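Local coordinates for Ton_1535 (Thermococcus onnurineus, PDB 3ZPJ), which is of unknown function but folds as an all-helical alpha-solenoid marked by an unusual left-handed helical turn, at residues E91-F96 with A127-N132; S55-A60 with A81-I86; E135-A140 with M178-M183; Y62-L67 with A74-I79; K113-S118 with I158-D163. One frame throughout, in Å; residues are numbered along the deposited sequence.

Interaction 1. Residues E91-F96 with A127-N132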
# COMPACT_ATOMS: atom_id res chain seq x y z
N GLU A 91 10.13 17.02 13.60
CA GLU A 91 10.91 16.95 14.83
C GLU A 91 10.00 16.66 16.01
O GLU A 91 10.35 15.89 16.91
CB GLU A 91 11.66 18.26 15.06
CG GLU A 91 12.54 18.27 16.32
CD GLU A 91 13.35 19.56 16.45
OE1 GLU A 91 14.26 19.79 15.62
OE2 GLU A 91 13.07 20.35 17.38
N ASP A 92 8.82 17.27 15.99
CA ASP A 92 7.88 17.08 17.08
C ASP A 92 7.26 15.69 17.03
O ASP A 92 7.04 15.07 18.06
CB ASP A 92 6.81 18.15 17.03
CG ASP A 92 7.40 19.55 17.12
OD1 ASP A 92 7.71 19.99 18.24
OD2 ASP A 92 7.56 20.19 16.06
N ALA A 93 6.98 15.21 15.82
CA ALA A 93 6.44 13.87 15.65
C ALA A 93 7.38 12.82 16.22
O ALA A 93 6.95 11.90 16.91
CB ALA A 93 6.15 13.58 14.18
N MET A 94 8.68 12.96 15.94
CA MET A 94 9.65 11.95 16.33
C MET A 94 9.87 12.06 17.83
O MET A 94 10.17 11.06 18.49
CB MET A 94 10.97 12.05 15.55
CG MET A 94 10.94 11.45 14.11
SD MET A 94 10.38 9.72 13.93
CE MET A 94 10.79 9.38 12.22
N ASP A 95 9.71 13.26 18.36
CA ASP A 95 9.73 13.44 19.80
C ASP A 95 8.60 12.60 20.42
O ASP A 95 8.84 11.81 21.33
CB ASP A 95 9.58 14.92 20.17
CG ASP A 95 9.48 15.17 21.67
OD1 ASP A 95 9.70 14.24 22.48
OD2 ASP A 95 9.20 16.32 22.06
N PHE A 96 7.39 12.73 19.90
CA PHE A 96 6.29 11.96 20.46
C PHE A 96 6.36 10.46 20.20
O PHE A 96 5.99 9.67 21.07
CB PHE A 96 4.92 12.56 20.11
CG PHE A 96 4.55 13.68 21.03
CD1 PHE A 96 5.12 14.93 20.86
CD2 PHE A 96 3.70 13.47 22.10
CE1 PHE A 96 4.82 15.97 21.72
CE2 PHE A 96 3.39 14.51 22.96
CZ PHE A 96 3.95 15.76 22.77
N ALA A 127 2.05 7.93 9.54
CA ALA A 127 2.86 9.15 9.56
C ALA A 127 3.72 9.33 8.31
O ALA A 127 4.32 10.38 8.11
CB ALA A 127 3.75 9.13 10.79
N GLY A 128 3.80 8.29 7.49
CA GLY A 128 4.67 8.33 6.34
C GLY A 128 6.11 7.92 6.64
O GLY A 128 7.03 8.37 5.98
N TYR A 129 6.29 7.04 7.62
CA TYR A 129 7.63 6.58 8.00
C TYR A 129 7.68 5.06 7.89
O TYR A 129 7.78 4.37 8.90
CB TYR A 129 7.96 6.99 9.43
CG TYR A 129 7.82 8.46 9.72
CD1 TYR A 129 8.10 9.41 8.76
CD2 TYR A 129 7.42 8.91 10.98
CE1 TYR A 129 7.99 10.76 9.02
CE2 TYR A 129 7.31 10.25 11.26
CZ TYR A 129 7.59 11.17 10.27
OH TYR A 129 7.49 12.52 10.52
N PRO A 130 7.59 4.54 6.67
CA PRO A 130 7.42 3.09 6.51
C PRO A 130 8.60 2.28 7.05
O PRO A 130 8.38 1.23 7.66
CB PRO A 130 7.29 2.93 5.00
CG PRO A 130 7.96 4.13 4.44
CD PRO A 130 7.64 5.23 5.38
N ASP A 131 9.83 2.75 6.84
CA ASP A 131 10.97 2.00 7.32
C ASP A 131 10.99 1.90 8.85
O ASP A 131 11.26 0.82 9.38
CB ASP A 131 12.28 2.58 6.77
CG ASP A 131 12.34 2.51 5.26
OD1 ASP A 131 12.64 1.42 4.73
OD2 ASP A 131 12.09 3.54 4.59
N ASN A 132 10.71 3.00 9.55
CA ASN A 132 10.63 2.96 11.02
C ASN A 132 9.51 2.03 11.47
O ASN A 132 9.66 1.28 12.43
CB ASN A 132 10.38 4.34 11.62
CG ASN A 132 11.55 5.27 11.44
OD1 ASN A 132 11.96 5.55 10.32
ND2 ASN A 132 12.08 5.77 12.55

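Interaction 2. Residues S55-A60 with A81-I86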
# COMPACT_ATOMS: atom_id res chain seq x y z
N SER A 55 -4.02 25.22 19.93
CA SER A 55 -4.78 25.07 21.17
C SER A 55 -5.33 23.65 21.36
O SER A 55 -5.37 23.13 22.48
CB SER A 55 -5.92 26.07 21.22
OG SER A 55 -6.68 25.88 22.40
N ILE A 56 -5.77 23.03 20.27
CA ILE A 56 -6.30 21.69 20.33
C ILE A 56 -5.20 20.66 20.62
O ILE A 56 -5.39 19.75 21.44
CB ILE A 56 -6.97 21.29 19.01
CG1 ILE A 56 -8.08 22.28 18.65
CG2 ILE A 56 -7.53 19.89 19.12
CD1 ILE A 56 -8.72 21.98 17.31
N MET A 57 -4.07 20.79 19.93
CA MET A 57 -2.94 19.89 20.16
C MET A 57 -2.45 19.97 21.61
O MET A 57 -2.14 18.95 22.23
CB MET A 57 -1.80 20.18 19.18
CG MET A 57 -2.06 19.73 17.75
SD MET A 57 -2.47 17.99 17.55
CE MET A 57 -1.96 17.78 15.87
N GLU A 58 -2.41 21.19 22.16
CA GLU A 58 -2.14 21.37 23.59
C GLU A 58 -3.11 20.58 24.47
O GLU A 58 -2.70 20.02 25.49
CB GLU A 58 -2.22 22.85 23.98
CG GLU A 58 -1.04 23.72 23.57
CD GLU A 58 -1.24 25.18 23.99
OE1 GLU A 58 -2.40 25.58 24.25
OE2 GLU A 58 -0.24 25.93 24.06
N ASP A 59 -4.38 20.55 24.10
CA ASP A 59 -5.38 19.85 24.91
C ASP A 59 -5.16 18.35 24.85
O ASP A 59 -5.24 17.64 25.86
CB ASP A 59 -6.78 20.18 24.44
CG ASP A 59 -7.17 21.58 24.76
OD1 ASP A 59 -6.49 22.22 25.60
OD2 ASP A 59 -8.16 22.05 24.17
N ALA A 60 -4.87 17.88 23.64
CA ALA A 60 -4.56 16.48 23.40
C ALA A 60 -3.28 16.10 24.14
O ALA A 60 -3.25 15.09 24.84
CB ALA A 60 -4.44 16.20 21.90
N ALA A 81 1.57 11.78 17.68
CA ALA A 81 2.77 11.72 16.85
C ALA A 81 2.47 11.65 15.35
O ALA A 81 3.10 12.35 14.57
CB ALA A 81 3.64 10.53 17.25
N SER A 82 1.53 10.80 14.96
CA SER A 82 1.22 10.67 13.54
C SER A 82 0.49 11.90 12.99
O SER A 82 0.72 12.28 11.85
CB SER A 82 0.48 9.36 13.20
OG SER A 82 -0.78 9.27 13.83
N THR A 83 -0.33 12.56 13.81
CA THR A 83 -1.01 13.76 13.33
C THR A 83 -0.04 14.94 13.13
O THR A 83 -0.20 15.73 12.19
CB THR A 83 -2.23 14.16 14.22
OG1 THR A 83 -1.79 14.84 15.39
CG2 THR A 83 -3.02 12.94 14.63
N LEU A 84 0.97 15.04 13.99
CA LEU A 84 2.01 16.05 13.80
C LEU A 84 2.76 15.75 12.52
O LEU A 84 3.09 16.66 11.76
CB LEU A 84 3.01 16.04 14.95
CG LEU A 84 2.50 16.50 16.31
CD1 LEU A 84 3.59 16.29 17.35
CD2 LEU A 84 2.06 17.96 16.26
N ALA A 85 3.02 14.48 12.29
CA ALA A 85 3.76 14.05 11.11
C ALA A 85 2.97 14.32 9.83
O ALA A 85 3.54 14.75 8.83
CB ALA A 85 4.13 12.58 11.22
N ILE A 86 1.67 14.05 9.87
CA ILE A 86 0.76 14.49 8.81
C ILE A 86 1.03 15.96 8.49
O ILE A 86 1.33 16.30 7.35
CB ILE A 86 -0.73 14.34 9.23
CG1 ILE A 86 -1.08 12.90 9.59
CG2 ILE A 86 -1.65 14.82 8.14
CD1 ILE A 86 -0.99 11.94 8.45

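Interaction 3. Residues E135-A140 with M178-M183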
# COMPACT_ATOMS: atom_id res chain seq x y z
N GLU A 135 10.51 -1.63 11.39
CA GLU A 135 11.46 -1.95 12.44
C GLU A 135 10.69 -2.21 13.74
O GLU A 135 10.97 -3.16 14.45
CB GLU A 135 12.45 -0.80 12.61
CG GLU A 135 13.58 -1.08 13.59
CD GLU A 135 14.45 0.15 13.87
OE1 GLU A 135 14.08 1.26 13.43
OE2 GLU A 135 15.51 -0.01 14.52
N ILE A 136 9.69 -1.38 14.00
CA ILE A 136 8.93 -1.49 15.22
C ILE A 136 7.97 -2.68 15.17
O ILE A 136 7.81 -3.40 16.18
CB ILE A 136 8.17 -0.19 15.50
CG1 ILE A 136 9.17 0.95 15.70
CG2 ILE A 136 7.24 -0.33 16.70
CD1 ILE A 136 10.25 0.66 16.72
N PHE A 137 7.37 -2.92 14.01
CA PHE A 137 6.52 -4.10 13.85
C PHE A 137 7.34 -5.35 14.18
O PHE A 137 6.84 -6.27 14.81
CB PHE A 137 5.96 -4.21 12.43
CG PHE A 137 4.62 -3.54 12.24
CD1 PHE A 137 3.52 -3.93 12.98
CD2 PHE A 137 4.46 -2.55 11.27
CE1 PHE A 137 2.27 -3.34 12.79
CE2 PHE A 137 3.22 -1.94 11.07
CZ PHE A 137 2.11 -2.34 11.83
N ASN A 138 8.59 -5.37 13.74
CA ASN A 138 9.45 -6.52 13.94
C ASN A 138 9.85 -6.70 15.39
O ASN A 138 9.92 -7.82 15.88
CB ASN A 138 10.70 -6.43 13.06
CG ASN A 138 10.45 -7.00 11.68
OD1 ASN A 138 10.24 -6.26 10.72
ND2 ASN A 138 10.44 -8.31 11.59
N ILE A 139 10.12 -5.59 16.08
CA ILE A 139 10.35 -5.63 17.52
C ILE A 139 9.08 -6.11 18.21
O ILE A 139 9.13 -6.95 19.12
CB ILE A 139 10.73 -4.24 18.09
CG1 ILE A 139 11.87 -3.60 17.30
CG2 ILE A 139 11.10 -4.35 19.56
CD1 ILE A 139 13.00 -4.53 17.00
N ALA A 140 7.92 -5.60 17.77
CA ALA A 140 6.67 -6.00 18.39
C ALA A 140 6.56 -7.51 18.28
O ALA A 140 6.34 -8.20 19.27
CB ALA A 140 5.47 -5.33 17.75
N MET A 178 4.65 -3.33 0.05
CA MET A 178 4.99 -4.72 -0.19
C MET A 178 5.54 -5.45 1.05
O MET A 178 5.10 -6.55 1.38
CB MET A 178 5.94 -4.87 -1.40
CG MET A 178 5.80 -6.23 -2.10
SD MET A 178 4.21 -6.42 -2.98
CE MET A 178 4.48 -5.14 -4.22
N ASP A 179 6.48 -4.84 1.76
CA ASP A 179 7.09 -5.50 2.92
C ASP A 179 6.09 -5.79 4.06
O ASP A 179 6.20 -6.80 4.75
CB ASP A 179 8.25 -4.67 3.42
CG ASP A 179 9.50 -4.85 2.57
OD1 ASP A 179 9.60 -5.90 1.90
OD2 ASP A 179 10.37 -3.95 2.58
N PHE A 180 5.11 -4.91 4.23
CA PHE A 180 4.08 -5.06 5.24
C PHE A 180 3.18 -6.23 4.89
O PHE A 180 2.84 -7.05 5.74
CB PHE A 180 3.25 -3.77 5.35
CG PHE A 180 4.05 -2.58 5.81
CD1 PHE A 180 4.83 -1.86 4.91
CD2 PHE A 180 4.07 -2.22 7.15
CE1 PHE A 180 5.59 -0.79 5.33
CE2 PHE A 180 4.83 -1.15 7.58
CZ PHE A 180 5.59 -0.42 6.67
N TYR A 181 2.81 -6.30 3.62
CA TYR A 181 1.98 -7.39 3.15
C TYR A 181 2.66 -8.77 3.26
O TYR A 181 2.02 -9.76 3.62
CB TYR A 181 1.60 -7.16 1.70
CG TYR A 181 0.54 -6.14 1.44
CD1 TYR A 181 -0.44 -5.83 2.38
CD2 TYR A 181 0.49 -5.48 0.21
CE1 TYR A 181 -1.44 -4.85 2.10
CE2 TYR A 181 -0.48 -4.54 -0.08
CZ TYR A 181 -1.44 -4.22 0.85
OH TYR A 181 -2.38 -3.28 0.49
N LYS A 182 3.95 -8.83 2.96
CA LYS A 182 4.66 -10.10 3.06
C LYS A 182 4.68 -10.61 4.50
O LYS A 182 4.48 -11.80 4.73
CB LYS A 182 6.10 -9.98 2.55
CG LYS A 182 6.25 -9.31 1.22
CD LYS A 182 6.07 -10.25 0.06
CE LYS A 182 6.70 -9.64 -1.18
NZ LYS A 182 8.09 -9.19 -0.86
N MET A 183 4.92 -9.70 5.45
CA MET A 183 4.97 -10.07 6.89
C MET A 183 3.59 -10.54 7.36
O MET A 183 3.46 -11.59 8.00
CB MET A 183 5.50 -8.93 7.77
CG MET A 183 6.15 -9.43 9.08
SD MET A 183 6.91 -8.23 10.20
CE MET A 183 7.53 -7.09 9.03

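Interaction 4. Residues Y62-L67 with A74-I79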
# COMPACT_ATOMS: atom_id res chain seq x y z
N TYR A 62 -2.10 17.51 26.72
CA TYR A 62 -2.37 17.57 28.15
C TYR A 62 -3.04 16.28 28.63
O TYR A 62 -2.70 15.75 29.69
CB TYR A 62 -3.25 18.77 28.47
CG TYR A 62 -3.79 18.83 29.88
CD1 TYR A 62 -2.94 18.92 30.97
CD2 TYR A 62 -5.16 18.85 30.12
CE1 TYR A 62 -3.44 18.99 32.27
CE2 TYR A 62 -5.67 18.93 31.40
CZ TYR A 62 -4.80 19.00 32.47
OH TYR A 62 -5.30 19.08 33.76
N ILE A 63 -3.99 15.79 27.85
CA ILE A 63 -4.68 14.56 28.19
C ILE A 63 -3.70 13.37 28.24
O ILE A 63 -3.74 12.56 29.16
CB ILE A 63 -5.84 14.30 27.22
CG1 ILE A 63 -6.91 15.38 27.42
CG2 ILE A 63 -6.43 12.92 27.44
CD1 ILE A 63 -8.06 15.30 26.47
N ALA A 64 -2.79 13.32 27.28
CA ALA A 64 -1.79 12.25 27.23
C ALA A 64 -0.83 12.33 28.43
O ALA A 64 -0.39 11.31 28.96
CB ALA A 64 -1.01 12.31 25.93
N LYS A 65 -0.52 13.55 28.84
CA LYS A 65 0.40 13.76 29.95
C LYS A 65 -0.21 13.24 31.26
O LYS A 65 0.51 12.72 32.12
CB LYS A 65 0.82 15.24 30.03
CG LYS A 65 1.23 15.72 31.43
CD LYS A 65 2.74 15.78 31.63
CE LYS A 65 3.33 17.15 31.30
NZ LYS A 65 3.66 17.25 29.85
N LYS A 66 -1.52 13.34 31.42
CA LYS A 66 -2.15 12.93 32.67
C LYS A 66 -2.39 11.42 32.79
O LYS A 66 -2.75 10.93 33.86
CB LYS A 66 -3.45 13.68 32.91
CG LYS A 66 -3.26 15.16 33.26
CD LYS A 66 -4.56 15.77 33.79
CE LYS A 66 -4.71 15.55 35.29
NZ LYS A 66 -3.65 16.23 36.10
N LEU A 67 -2.16 10.68 31.71
CA LEU A 67 -2.65 9.31 31.60
C LEU A 67 -2.23 8.28 32.66
O LEU A 67 -3.08 7.49 33.12
CB LEU A 67 -2.38 8.77 30.20
CG LEU A 67 -3.54 9.00 29.23
CD1 LEU A 67 -3.24 8.35 27.88
CD2 LEU A 67 -4.82 8.44 29.81
N ALA A 74 1.17 5.42 25.69
CA ALA A 74 1.91 5.06 24.50
C ALA A 74 1.03 5.25 23.28
O ALA A 74 1.47 5.82 22.29
CB ALA A 74 2.42 3.64 24.60
N VAL A 75 -0.22 4.79 23.37
CA VAL A 75 -1.13 4.92 22.23
C VAL A 75 -1.45 6.39 22.02
O VAL A 75 -1.43 6.88 20.90
CB VAL A 75 -2.42 4.10 22.41
CG1 VAL A 75 -3.30 4.27 21.19
CG2 VAL A 75 -2.08 2.62 22.59
N ALA A 76 -1.71 7.11 23.11
CA ALA A 76 -2.05 8.52 23.00
C ALA A 76 -0.92 9.32 22.34
O ALA A 76 -1.16 10.10 21.40
CB ALA A 76 -2.40 9.10 24.36
N TYR A 77 0.30 9.11 22.82
CA TYR A 77 1.48 9.73 22.24
C TYR A 77 1.63 9.37 20.75
O TYR A 77 2.07 10.19 19.95
CB TYR A 77 2.73 9.29 23.00
CG TYR A 77 2.95 9.98 24.33
CD1 TYR A 77 2.44 11.25 24.58
CD2 TYR A 77 3.69 9.37 25.33
CE1 TYR A 77 2.66 11.88 25.79
CE2 TYR A 77 3.92 9.99 26.55
CZ TYR A 77 3.41 11.25 26.77
OH TYR A 77 3.64 11.86 27.99
N SER A 78 1.27 8.14 20.40
CA SER A 78 1.34 7.69 19.00
C SER A 78 0.35 8.44 18.13
O SER A 78 0.68 8.88 17.03
CB SER A 78 1.05 6.20 18.88
OG SER A 78 2.08 5.46 19.48
N ILE A 79 -0.88 8.56 18.64
CA ILE A 79 -1.92 9.32 17.96
C ILE A 79 -1.48 10.77 17.72
O ILE A 79 -1.57 11.28 16.60
CB ILE A 79 -3.22 9.26 18.76
CG1 ILE A 79 -3.63 7.78 18.92
CG2 ILE A 79 -4.34 10.07 18.07
CD1 ILE A 79 -4.95 7.57 19.61

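Interaction 5. Residues K113-S118 with I158-D163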
# COMPACT_ATOMS: atom_id res chain seq x y z
N LYS A 113 3.05 -5.47 25.80
CA LYS A 113 4.06 -4.67 25.12
C LYS A 113 3.98 -4.82 23.60
O LYS A 113 3.98 -3.82 22.88
CB LYS A 113 5.44 -5.06 25.57
CG LYS A 113 6.55 -4.13 25.10
CD LYS A 113 7.77 -4.32 25.99
CE LYS A 113 9.01 -3.65 25.42
NZ LYS A 113 10.12 -3.62 26.42
N GLY A 114 3.89 -6.06 23.13
CA GLY A 114 3.89 -6.35 21.71
C GLY A 114 2.73 -5.66 21.02
O GLY A 114 2.87 -5.12 19.93
N MET A 115 1.57 -5.69 21.68
CA MET A 115 0.34 -5.13 21.14
C MET A 115 0.46 -3.62 20.97
O MET A 115 0.12 -3.06 19.93
CB MET A 115 -0.82 -5.44 22.08
CG MET A 115 -1.16 -6.91 22.18
SD MET A 115 -2.02 -7.49 20.72
CE MET A 115 -3.37 -8.31 21.54
N VAL A 116 0.94 -2.98 22.03
CA VAL A 116 1.16 -1.55 22.02
C VAL A 116 2.18 -1.19 20.95
O VAL A 116 1.97 -0.25 20.19
CB VAL A 116 1.63 -1.05 23.39
CG1 VAL A 116 2.21 0.35 23.30
CG2 VAL A 116 0.49 -1.11 24.40
N LEU A 117 3.27 -1.96 20.84
CA LEU A 117 4.27 -1.63 19.81
C LEU A 117 3.71 -1.64 18.38
O LEU A 117 4.07 -0.79 17.55
CB LEU A 117 5.48 -2.54 19.89
CG LEU A 117 6.25 -2.32 21.18
CD1 LEU A 117 7.40 -3.30 21.25
CD2 LEU A 117 6.76 -0.90 21.19
N SER A 118 2.82 -2.59 18.09
CA SER A 118 2.33 -2.72 16.72
C SER A 118 1.37 -1.59 16.37
O SER A 118 1.23 -1.24 15.20
CB SER A 118 1.69 -4.09 16.49
OG SER A 118 0.86 -4.45 17.58
N ILE A 158 -0.03 -12.21 17.95
CA ILE A 158 0.62 -12.19 16.65
C ILE A 158 -0.37 -11.96 15.48
O ILE A 158 -0.03 -11.26 14.54
CB ILE A 158 1.45 -13.46 16.47
CG1 ILE A 158 2.46 -13.53 17.61
CG2 ILE A 158 2.20 -13.43 15.16
CD1 ILE A 158 3.42 -14.68 17.56
N LEU A 159 -1.58 -12.50 15.57
CA LEU A 159 -2.58 -12.28 14.51
C LEU A 159 -2.97 -10.81 14.48
O LEU A 159 -3.26 -10.24 13.42
CB LEU A 159 -3.82 -13.17 14.71
CG LEU A 159 -3.59 -14.65 14.44
CD1 LEU A 159 -4.78 -15.50 14.83
CD2 LEU A 159 -3.26 -14.85 12.96
N ARG A 160 -2.97 -10.17 15.65
CA ARG A 160 -3.28 -8.75 15.69
C ARG A 160 -2.17 -7.91 15.00
O ARG A 160 -2.44 -6.89 14.38
CB ARG A 160 -3.55 -8.29 17.11
CG ARG A 160 -3.83 -6.81 17.25
CD ARG A 160 -5.20 -6.45 16.72
NE ARG A 160 -5.51 -5.04 16.97
CZ ARG A 160 -6.44 -4.35 16.33
NH1 ARG A 160 -7.17 -4.93 15.39
NH2 ARG A 160 -6.65 -3.08 16.63
N ILE A 161 -0.93 -8.34 15.10
CA ILE A 161 0.16 -7.69 14.37
C ILE A 161 -0.10 -7.85 12.87
O ILE A 161 0.02 -6.90 12.12
CB ILE A 161 1.48 -8.32 14.73
CG1 ILE A 161 1.74 -8.12 16.23
CG2 ILE A 161 2.61 -7.71 13.92
CD1 ILE A 161 3.15 -8.51 16.63
N GLY A 162 -0.47 -9.07 12.46
CA GLY A 162 -0.90 -9.33 11.10
C GLY A 162 -1.93 -8.34 10.62
O GLY A 162 -1.73 -7.73 9.57
N ASP A 163 -3.02 -8.17 11.38
CA ASP A 163 -4.07 -7.25 10.97
C ASP A 163 -3.51 -5.85 10.79
O ASP A 163 -3.83 -5.17 9.81
CB ASP A 163 -5.21 -7.19 11.99
CG ASP A 163 -6.03 -8.48 12.05
OD1 ASP A 163 -5.92 -9.30 11.13
OD2 ASP A 163 -6.79 -8.66 13.02

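Interaction 1. Residues E91-F96 with A127-N132
Met94 lays its CE methyl over one face of the Tyr129 ring. CE sits 3.8 Å from the ring centroid and 20° off the ring normal, a CH-pi contact. It is not centred, and its nearest ring atom is CD2 of Tyr129, 3.6 Å from Met94 CE. The bend at chi2 (-54°) helps direct the methionine end along the ring, and the two side chains pass each other in opposite directions. Met94 SD stays oblique, 4.8 Å from the Tyr129 centroid, which makes this a Met-aromatic contact as well. The same CE methyl also meets the amide of Asn132, 3.8 Å from its ND2. Ala93 closes the far end of the ring, with its CB 4.0 Å from Tyr129 OH. The opposite face of the ring is met by Ala127 O, from the segment's own turn. Gly128, with positive phi, forms a Schellman motif there, and Tyr129 follows as the N-cap residue of helix 130-146. The ring therefore springs from the turn itself and also touches Ala85, Phe97 and Leu124 of three helices. With an alanine in place of Tyr129, the Met94 methyl would probably lose its aromatic platform and be freer to turn, and a gap would open beside Ala93. No hydrogen bond crosses the contact. Helix 90-104 and helix 130-146 are separated in the chain by helix 110-126, yet they meet here side by side. Such lateral packing of helices two apart in sequence is typical of an alpha-solenoid.

Interaction 2. Residues S55-A60 with A81-I86
This is a buried contact between two consecutive helices of the solenoid, 53-66 and 70-86, made well away from the short turn that joins them. Met57 of 55-60 supplies one side, and Thr83 and Leu84 of 81-86 supply the other. The backbones stay well apart, with Met57 CA 8.9 Å from Leu84 CA, and the methionine spans the distance. Its CG lies anti to the carbonyl carbon (chi1 -73°), and a bend at chi2 (-55°) brings the thioether end to the partner helix. There the methionine end runs alongside the threonine, pointing the other way. Met57 CE is modelled 3.0 Å from Thr83 OG1, which is short for a methyl and an oxygen, so the exact value is doubtful. Met57 SD is 3.9 Å from the same OG1. On the leucine side Met57 CE meets Leu84 CD2 at 4.0 Å, methyl against methyl. Val40 of helix 29-45 and Met87 also touch Met57, while Thr37 of helix 29-45 lies against Thr83. The threonine hydroxyl is hydrogen-bonded to Ile80 O, one turn back in its own helix. Its buried oxygen is thus satisfied without any help from Met57. Across the two segments there is no hydrogen bond or charge pair, so the contact rests on van der Waals packing of the methionine end against a leucine methyl and a hydroxyl that already has its partner.

Interaction 3. Residues E135-A140 with M178-M183
Met183 sets out from its helix toward Asn138. Its CB points at segment 135-140, and CG continues outward, anti to the backbone N (chi1 -154°). An extended chi2 (177°) carries SD to the amide group, 4.0 Å from Asn138 CG. The chain then bends at chi3 (-34°), which brings CE, its tip, to 3.9 Å from the same Asn138 CG. The two side chains meet at a slant. Which end of the amide is oxygen and which nitrogen is uncertain, so nothing finer can be said of that pairing. A glycine in place of Asn138 would probably leave the methionine end without its mate and freer to turn. Helices 130-146 and 174-190 are two apart in the chain and meet side by side, as neighbours in an alpha-solenoid do. Helix 151-170 lies between them in sequence and lends Leu165 to both Met183 and Phe137. Next to Asn138, Phe137 turns to Phe180, which lies about one turn before Met183 on helix 174-190. The side chains of Phe137 and Phe180 cross at about a right angle. Phe137 CE2 is 3.9 Å from Phe180 CE2, and Phe137 CD2 is 4.0 Å from that same atom. Phe137 CE2 approaches the Phe180 ring at its edge, in the plane of that ring. Helix 174-190 is kinked here, where the N atoms of Asp179 and Phe180 make no bond to the preceding turn. Ala168 also touches Phe180, and Ala121 of helix 110-126 touches Phe137.

Interaction 4. Residues Y62-L67 with A74-I79
Ala64 makes the closest backbone approach of the pair, with its CA 5.6 Å from Ala76 CA. Its CB meets Ala76 CB at 3.8 Å, methyl to methyl. The same Ala64 CB also reaches the ring of Tyr77, 3.7 Å from CE1, at an oblique angle to the ring. Tyr77 has CG beside its backbone N (chi1 -77°), and the ring leans back toward segment 62-67. At Lys65 it is the backbone that takes part, with Lys65 CA 4.2 Å from Tyr77 OH, while its CB points away. The carbonyls of Ala64 and Lys65 both accept hydrogen bonds from Lys73 NZ, which ties the last turn of this helix to the next one. Leu67 comes last, and its CD1 rests 3.7 Å from Ala76 CB. Ala76 is thus touched by both Ala64 and Leu67. Behind this surface, Ser78 OG donates to Ala74 O at 2.9 Å, and Ser78 N bonds to that oxygen from the opposite face of the carbonyl plane. The short helical segments are 9.2 Å apart at closest approach and run antiparallel at 160°, forming a helical hairpin. Around it, helix 29-45 covers one flank, with Pro29 on Leu67 and Gln32 on Ile63. Helix 90-104 brings Arg99 and Ala100 to Tyr77, and helix 110-126 packs Val116 and Leu120 on Ala74 and Ser78.

Interaction 5. Residues K113-S118 with I158-D163
Ser118 and Ile161 form the buried half of this contact, and Met115 and Arg160 form its more open edge. Ser118 and Ile161 meet in van der Waals contact. Their CA atoms are 5.9 Å apart, close enough for the short serine side chain to touch Ile161. Ile161 offers its CG1 branch, which lies 4.0 Å from Ser118 CB and equally 4.0 Å from Ser118 OG. Met115 makes the second contact. Its SD lies 4.0 Å from both CB and CG of Arg160, and the two side chains cross at about a right angle. Arg160 thus takes part through the aliphatic base of its chain. Its CG is anti to the backbone N (chi1 178°), and the chain bends at the next bond. The polar part stays within segment 113-118. Ser118 OG sits between its backbone N and carbonyl carbon (chi1 43°), facing back into the helix. From there it is 2.8 Å from Met115 O and 3.2 Å from Gly114 O. Both carbonyls are within hydrogen-bonding reach of the hydroxyl, within its own helix. The buried hydroxyl is thus satisfied locally, and no hydrogen bond crosses to segment 158-163. Among the neighbours, helix 130-146 covers the join, with Phe137 touching Ser118 and Phe141 touching Ile158. Helix 174-190 adds Ile187 against Ile161 and Ile158. Ala71 and Ala74 of helix 70-86 meet Val116 on helix 110-126.

Overall arrangement
From the N terminus, the first two contacts join helices 53-66 and 70-86. Interaction 4 closes a short loop at their turn, within the wider loop that interaction 2 closes. Interaction 1 then ties helix 90-104 to the start of helix 130-146, and it packs against interaction 2 through Ala81 and Ala85. Interaction 5 opens before interaction 1 has closed and ends on helix 151-170, so the two loops cross. Interaction 3 starts inside the loop of interaction 5 and closes on helix 174-190, crossing it in turn. Their centres are about 10 Å apart. Interactions 2 and 4 join consecutive helices, and the other three join helices two apart, from 53-66 to 174-190.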